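Local coordinates for protein glycerophosphodiester phosphodiesterase (PDB 3CH0) that is a member of the glycerophosphodiester phosphodiesterase family, enzymes built on the TIM-barrel fold, at residues D177-H185 against L207-A215; V224-H233 against T252-G260. All coordinates share one frame; numbering follows the deposited sequence.

Contact 1. Residues D177-H185 against L207-A215. With EDO (1,2-ethanediol), chain F; EDO (1,2-ethanediol), chain R.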
# COMPACT_ATOMS: atom_id res chain seq x y z
N ASP A 177 -11.03 2.19 -4.75
CA ASP A 177 -11.92 2.06 -5.93
C ASP A 177 -12.90 0.96 -5.61
O ASP A 177 -12.54 -0.21 -5.63
CB ASP A 177 -11.10 1.72 -7.17
CG ASP A 177 -11.90 1.77 -8.45
OD1 ASP A 177 -13.16 1.82 -8.39
OD2 ASP A 177 -11.26 1.77 -9.49
N VAL A 178 -14.16 1.32 -5.27
CA VAL A 178 -15.18 0.32 -4.96
C VAL A 178 -15.36 -0.71 -6.08
O VAL A 178 -15.72 -1.84 -5.83
CB VAL A 178 -16.50 0.98 -4.56
CG1 VAL A 178 -16.34 1.68 -3.20
CG2 VAL A 178 -17.03 1.92 -5.65
N ARG A 179 -15.08 -0.33 -7.32
CA ARG A 179 -15.23 -1.26 -8.45
C ARG A 179 -14.24 -2.38 -8.32
O ARG A 179 -14.53 -3.54 -8.69
CB ARG A 179 -14.96 -0.55 -9.76
CG ARG A 179 -15.85 0.71 -10.06
CD ARG A 179 -15.45 1.39 -11.35
NE ARG A 179 -14.02 1.71 -11.35
CZ ARG A 179 -13.27 1.91 -12.42
NH1 ARG A 179 -13.80 1.87 -13.63
NH2 ARG A 179 -11.96 2.11 -12.31
N ALA A 180 -13.00 -2.06 -7.95
CA ALA A 180 -11.97 -3.09 -7.80
C ALA A 180 -12.36 -4.01 -6.61
O ALA A 180 -12.23 -5.24 -6.69
CB ALA A 180 -10.59 -2.46 -7.54
N LEU A 181 -12.90 -3.44 -5.50
CA LEU A 181 -13.33 -4.28 -4.38
C LEU A 181 -14.49 -5.23 -4.76
O LEU A 181 -14.50 -6.39 -4.40
CB LEU A 181 -13.65 -3.43 -3.17
CG LEU A 181 -12.52 -2.55 -2.66
CD1 LEU A 181 -13.05 -1.58 -1.58
CD2 LEU A 181 -11.35 -3.42 -2.19
N GLU A 182 -15.45 -4.70 -5.51
CA GLU A 182 -16.58 -5.54 -5.94
C GLU A 182 -16.10 -6.68 -6.83
O GLU A 182 -16.57 -7.84 -6.72
CB GLU A 182 -17.65 -4.72 -6.67
CG GLU A 182 -18.36 -3.71 -5.81
CD GLU A 182 -19.32 -4.25 -4.78
OE1 GLU A 182 -19.60 -5.48 -4.70
OE2 GLU A 182 -19.85 -3.40 -3.99
N TYR A 183 -15.23 -6.36 -7.78
CA TYR A 183 -14.69 -7.36 -8.72
C TYR A 183 -13.95 -8.45 -7.96
O TYR A 183 -14.13 -9.66 -8.16
CB TYR A 183 -13.77 -6.70 -9.73
CG TYR A 183 -13.21 -7.70 -10.71
CD1 TYR A 183 -13.95 -8.07 -11.80
CD2 TYR A 183 -12.00 -8.33 -10.47
CE1 TYR A 183 -13.48 -9.02 -12.70
CE2 TYR A 183 -11.49 -9.26 -11.39
CZ TYR A 183 -12.25 -9.62 -12.51
OH TYR A 183 -11.81 -10.55 -13.43
N MSE A 184 -13.05 -8.03 -7.07
CA MSE A 184 -12.31 -8.99 -6.24
C MSE A 184 -13.21 -9.87 -5.41
O MSE A 184 -13.02 -11.09 -5.32
CB MSE A 184 -11.37 -8.27 -5.27
CG MSE A 184 -10.21 -7.54 -5.88
SE MSE A 184 -8.92 -8.74 -6.70
CE MSE A 184 -8.45 -9.74 -5.14
N HIS A 185 -14.23 -9.27 -4.79
CA HIS A 185 -15.12 -10.01 -3.93
C HIS A 185 -15.90 -11.05 -4.69
O HIS A 185 -16.10 -12.17 -4.18
CB HIS A 185 -16.06 -9.05 -3.27
CG HIS A 185 -17.05 -9.70 -2.37
ND1 HIS A 185 -16.70 -10.32 -1.19
CD2 HIS A 185 -18.40 -9.78 -2.46
CE1 HIS A 185 -17.81 -10.79 -0.61
NE2 HIS A 185 -18.85 -10.44 -1.34
N LEU A 207 -20.08 2.47 4.18
CA LEU A 207 -20.26 1.07 3.97
C LEU A 207 -21.35 0.77 2.95
O LEU A 207 -21.28 -0.25 2.26
CB LEU A 207 -20.54 0.35 5.29
CG LEU A 207 -19.41 0.31 6.32
CD1 LEU A 207 -19.80 -0.29 7.66
CD2 LEU A 207 -18.16 -0.40 5.75
N GLU A 208 -22.32 1.68 2.81
CA GLU A 208 -23.38 1.51 1.82
C GLU A 208 -22.88 1.61 0.38
O GLU A 208 -23.59 1.22 -0.57
CB GLU A 208 -24.54 2.49 2.07
CG GLU A 208 -25.36 2.07 3.25
CD GLU A 208 -26.40 3.09 3.70
OE1 GLU A 208 -26.46 4.19 3.12
OE2 GLU A 208 -27.13 2.72 4.65
N LYS A 209 -21.64 2.09 0.20
CA LYS A 209 -21.02 2.18 -1.12
C LYS A 209 -20.53 0.80 -1.64
O LYS A 209 -20.21 0.69 -2.83
CB LYS A 209 -19.86 3.17 -1.10
CG LYS A 209 -20.34 4.56 -0.70
CD LYS A 209 -19.20 5.55 -0.53
CE LYS A 209 -19.72 6.89 -0.03
NZ LYS A 209 -18.56 7.81 0.21
N LEU A 210 -20.54 -0.21 -0.78
CA LEU A 210 -20.17 -1.59 -1.15
C LEU A 210 -21.36 -2.50 -0.94
O LEU A 210 -22.20 -2.21 -0.08
CB LEU A 210 -19.01 -2.12 -0.29
CG LEU A 210 -17.64 -1.48 -0.52
CD1 LEU A 210 -16.67 -1.98 0.55
CD2 LEU A 210 -17.13 -1.74 -1.89
N SER A 211 -21.42 -3.58 -1.69
CA SER A 211 -22.48 -4.58 -1.56
C SER A 211 -22.23 -5.66 -0.51
O SER A 211 -23.05 -6.57 -0.31
CB SER A 211 -22.69 -5.26 -2.93
OG SER A 211 -21.63 -6.18 -3.19
N PHE A 212 -21.11 -5.57 0.20
CA PHE A 212 -20.67 -6.59 1.13
C PHE A 212 -19.82 -5.89 2.17
O PHE A 212 -19.39 -4.72 2.02
CB PHE A 212 -19.83 -7.64 0.40
CG PHE A 212 -18.55 -7.09 -0.14
CD1 PHE A 212 -18.53 -6.40 -1.32
CD2 PHE A 212 -17.35 -7.29 0.55
CE1 PHE A 212 -17.32 -5.84 -1.79
CE2 PHE A 212 -16.15 -6.76 0.07
CZ PHE A 212 -16.16 -6.05 -1.10
N THR A 213 -19.54 -6.62 3.23
CA THR A 213 -18.73 -6.11 4.34
C THR A 213 -17.31 -6.65 4.12
O THR A 213 -17.08 -7.85 4.17
CB THR A 213 -19.26 -6.60 5.70
OG1 THR A 213 -20.61 -6.14 5.83
CG2 THR A 213 -18.42 -6.05 6.84
N PRO A 214 -16.33 -5.75 3.93
CA PRO A 214 -14.96 -6.18 3.72
C PRO A 214 -14.31 -6.64 5.03
O PRO A 214 -14.83 -6.40 6.12
CB PRO A 214 -14.27 -4.90 3.22
CG PRO A 214 -15.02 -3.80 3.90
CD PRO A 214 -16.47 -4.30 3.93
N ALA A 215 -13.16 -7.28 4.91
CA ALA A 215 -12.42 -7.68 6.09
C ALA A 215 -11.90 -6.53 6.98
O ALA A 215 -11.87 -6.64 8.23
CB ALA A 215 -11.25 -8.59 5.72
C1 EDO F . -23.89 -4.59 3.24
O1 EDO F . -23.08 -5.76 3.45
C2 EDO F . -23.13 -3.59 2.37
O2 EDO F . -23.79 -2.32 2.24
C1 EDO R . -23.48 -1.18 -3.46
O1 EDO R . -24.64 -2.01 -3.45
C2 EDO R . -23.68 0.05 -4.34
O2 EDO R . -24.05 1.19 -3.54
O HOH W 1 -19.80 -0.81 -5.02
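Glu182 meets Ser211 with both carboxylate oxygens. Ser211 OG donates to Glu182 OE1 over 2.6 Å, while Ser211 N reaches Glu182 OE2 at 2.8 Å with an N-H...O angle of 154°. Both oxygens accept through their syn lone pairs, so a single serine holds the carboxylate from hydroxyl and backbone at once. The glutamate gets there by bending at chi2 (-71°), which carries its end across to the loop. A water donates to both Glu182 OE2 and Lys209 O, adding a second, indirect tie.

Beside this polar pair, His185 and Phe212 lie face to face, their planes 5° apart and ring centroids separated by 3.8 Å. The two side chains run past each other in opposite directions, so each CB sits over the other residue's ring. Phe212 CG lies between its backbone N and carbonyl carbon, which turns the ring toward the helix and onto the imidazole. The carboxylate of Glu182 borders this ring at its edge, with OE1 3.7 Å from Phe212 CD1.

Toward the N-terminal end of the helix the packing is aliphatic: Leu210 CD2 lies 3.7 Å from Val178 CG1 and also touches Leu181. At the helix start Asp177 is the N-cap, accepting from Arg179 N, and its carboxylate is gripped side-on by the Arg179 guanidinium.

Two 1,2-ethanediol molecules border the loop. Helix 178-187 packs on strands 171-175 and 192-197 and touches helix 151-164 on another flank; the loop adds Phe212 against Leu193 before the chain enters strand 216-219.

Contact 2. Residues V224-H233 against T252-G260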
# COMPACT_ATOMS: atom_id res chain seq x y z
N VAL A 224 -11.10 8.67 12.11
CA VAL A 224 -11.33 7.63 13.06
C VAL A 224 -11.99 8.17 14.33
O VAL A 224 -11.58 9.18 14.86
CB VAL A 224 -10.02 6.95 13.44
CG1 VAL A 224 -10.19 5.89 14.53
CG2 VAL A 224 -9.41 6.31 12.17
N SER A 225 -13.03 7.46 14.74
CA SER A 225 -13.66 7.64 16.04
C SER A 225 -13.88 6.37 16.75
O SER A 225 -13.99 5.31 16.15
CB SER A 225 -14.99 8.35 15.91
OG SER A 225 -15.95 7.54 15.30
N LYS A 226 -13.94 6.46 18.08
CA LYS A 226 -14.12 5.28 18.89
C LYS A 226 -15.47 4.65 18.57
O LYS A 226 -15.60 3.43 18.52
CB LYS A 226 -14.01 5.59 20.38
CG LYS A 226 -14.26 4.37 21.28
CD LYS A 226 -13.26 3.26 21.03
CE LYS A 226 -13.49 1.99 21.90
NZ LYS A 226 -13.03 0.74 21.21
N LYS A 227 -16.47 5.50 18.34
CA LYS A 227 -17.78 5.00 17.95
C LYS A 227 -17.70 4.15 16.68
O LYS A 227 -18.14 3.02 16.70
CB LYS A 227 -18.82 6.14 17.85
CG LYS A 227 -19.49 6.47 19.20
N ASP A 228 -17.06 4.68 15.62
CA ASP A 228 -16.95 3.99 14.32
C ASP A 228 -16.12 2.71 14.47
O ASP A 228 -16.39 1.71 13.84
CB ASP A 228 -16.38 4.91 13.22
CG ASP A 228 -17.40 5.90 12.69
OD1 ASP A 228 -18.57 5.89 13.19
OD2 ASP A 228 -17.02 6.65 11.72
N ILE A 229 -15.10 2.75 15.32
CA ILE A 229 -14.31 1.55 15.56
C ILE A 229 -15.21 0.45 16.13
O ILE A 229 -15.20 -0.70 15.67
CB ILE A 229 -13.19 1.85 16.54
CG1 ILE A 229 -12.06 2.65 15.84
CG2 ILE A 229 -12.58 0.55 17.11
CD1 ILE A 229 -11.06 3.26 16.80
N ASP A 230 -15.98 0.83 17.15
CA ASP A 230 -16.86 -0.13 17.83
C ASP A 230 -17.95 -0.64 16.87
O ASP A 230 -18.23 -1.86 16.86
CB ASP A 230 -17.50 0.53 19.05
CG ASP A 230 -16.53 0.76 20.16
OD1 ASP A 230 -15.45 0.12 20.19
OD2 ASP A 230 -16.90 1.55 21.05
N ALA A 231 -18.51 0.23 16.04
CA ALA A 231 -19.47 -0.18 15.03
C ALA A 231 -18.88 -1.16 14.01
O ALA A 231 -19.49 -2.15 13.61
CB ALA A 231 -20.11 1.04 14.34
N ALA A 232 -17.65 -0.86 13.57
CA ALA A 232 -16.96 -1.71 12.60
C ALA A 232 -16.70 -3.08 13.21
O ALA A 232 -16.95 -4.09 12.55
CB ALA A 232 -15.64 -1.02 12.13
N HIS A 233 -16.26 -3.11 14.47
CA HIS A 233 -16.04 -4.35 15.20
C HIS A 233 -17.31 -5.21 15.29
O HIS A 233 -17.25 -6.41 15.12
CB HIS A 233 -15.49 -4.07 16.59
CG HIS A 233 -14.05 -3.69 16.58
ND1 HIS A 233 -13.39 -3.15 17.67
CD2 HIS A 233 -13.11 -3.81 15.59
CE1 HIS A 233 -12.13 -2.94 17.35
NE2 HIS A 233 -11.94 -3.32 16.09
N THR A 252 -2.68 6.80 21.03
CA THR A 252 -4.09 7.23 21.09
C THR A 252 -4.98 6.24 20.34
O THR A 252 -5.95 5.74 20.89
CB THR A 252 -4.29 8.61 20.54
OG1 THR A 252 -3.64 9.55 21.44
CG2 THR A 252 -5.81 8.99 20.41
N LEU A 253 -4.58 5.88 19.14
CA LEU A 253 -5.39 4.94 18.38
C LEU A 253 -5.51 3.54 19.00
O LEU A 253 -6.59 2.92 18.95
CB LEU A 253 -4.84 4.82 16.95
CG LEU A 253 -5.03 6.09 16.14
CD1 LEU A 253 -4.11 6.10 14.90
CD2 LEU A 253 -6.52 6.25 15.77
N ILE A 254 -4.41 3.03 19.53
CA ILE A 254 -4.42 1.75 20.22
C ILE A 254 -5.43 1.82 21.38
O ILE A 254 -6.25 0.92 21.54
CB ILE A 254 -3.03 1.38 20.72
CG1 ILE A 254 -2.11 1.02 19.51
CG2 ILE A 254 -3.11 0.20 21.75
CD1 ILE A 254 -0.67 0.83 19.84
N SER A 255 -5.44 2.94 22.11
CA SER A 255 -6.39 3.10 23.23
C SER A 255 -7.86 3.15 22.80
O SER A 255 -8.76 2.84 23.59
CB SER A 255 -6.07 4.37 24.04
OG SER A 255 -6.52 5.59 23.41
N LEU A 256 -8.14 3.52 21.57
CA LEU A 256 -9.50 3.55 21.03
C LEU A 256 -9.92 2.22 20.47
O LEU A 256 -11.08 2.03 20.07
CB LEU A 256 -9.62 4.61 19.93
CG LEU A 256 -9.27 6.03 20.31
CD1 LEU A 256 -9.55 6.97 19.12
CD2 LEU A 256 -10.10 6.44 21.55
N GLY A 257 -8.98 1.28 20.37
CA GLY A 257 -9.36 -0.04 19.87
C GLY A 257 -9.01 -0.45 18.45
O GLY A 257 -9.49 -1.49 17.98
N VAL A 258 -8.15 0.31 17.75
CA VAL A 258 -7.78 -0.14 16.41
C VAL A 258 -7.03 -1.47 16.44
O VAL A 258 -6.40 -1.87 17.43
CB VAL A 258 -6.94 0.90 15.65
CG1 VAL A 258 -7.72 2.25 15.54
CG2 VAL A 258 -5.52 1.10 16.20
N ASP A 259 -7.08 -2.14 15.28
CA ASP A 259 -6.50 -3.47 15.08
C ASP A 259 -5.14 -3.51 14.42
O ASP A 259 -4.51 -4.57 14.31
CB ASP A 259 -7.47 -4.32 14.26
CG ASP A 259 -8.84 -4.41 14.93
OD1 ASP A 259 -8.92 -5.21 15.89
OD2 ASP A 259 -9.76 -3.65 14.57
N GLY A 260 -4.66 -2.34 14.01
CA GLY A 260 -3.40 -2.21 13.31
C GLY A 260 -3.13 -0.76 13.01
O GLY A 260 -3.98 0.09 13.17
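His233 NE2 donates to Asp259 OD2 over 2.7 Å, with an N-H...O angle of 161°. The oxygen lies close to the imidazole plane and offers its syn lone pair, while the ring and carboxylate planes are turned 68° apart. His233 CG stands anti to its carbonyl carbon, which swings the NE2 edge of the ring to Asp259. At the same ring edge, His233 CE1 comes within 3.1 Å of Gly257 O, a close C-H...O approach that sets a second oxygen against the imidazole rim. One ring face is met by the helix's own Ile229 O.

Between histidine and helix start, Ile229 fills the apolar part of the contact. Its CD1 packs 3.7 Å from Leu256 CB and reaches Val258 CG1 as well, the Ile229 and Leu256 side chains crossing at about a right angle. Val224 CG1 meets Leu253 CD2 at 3.9 Å, about one turn before Leu256 in helix 247-256. Lys226, modelled in two conformers, has NZ close to Leu256 O and to Asp230 OD1, but its CD also crowds that carbonyl, so the link to Leu256 is doubtful in detail.

Behind these contacts lie the start of one helix and the end of the other. Ser225 is the N-cap of helix 226-234, its OG accepting from Asp228 N. Helix 247-256 closes in a Schellman motif at Gly257 (phi 104°), where Gly257 N bonds to Ile254 O and Val258 N to Leu253 O. The turn faces Leu256 O and Gly257 O toward the first helix and leads the chain to Asp259, whose OD2 also accepts from Val239 N.

Two N-H donors thus grip OD2, which restricts the carboxylate's rotation. The His233 bond joins helix 226-234 to the residue just before strand 260-263, and the carboxylate would tend to stabilise positive charge on the imidazole.

In the fold
Contacts 1 and 2 follow one another along the chain, the first closing before the second opens, and both join successive elements of the same barrel. Their centres are 21 Å apart, and even their nearest atoms stay about 6 Å from each other without touching. What lies between is strand 238-239: Ala215, at the end of contact 1, shares backbone hydrogen bonds with Arg238, and Asp259 of contact 2 does so with Val239. Both sit toward the periphery, with centres about 17 and 21 Å from the centre of the chain. The ethanediol molecules, probably from the crystallisation liquor, lie along the 207-215 loop of contact 1.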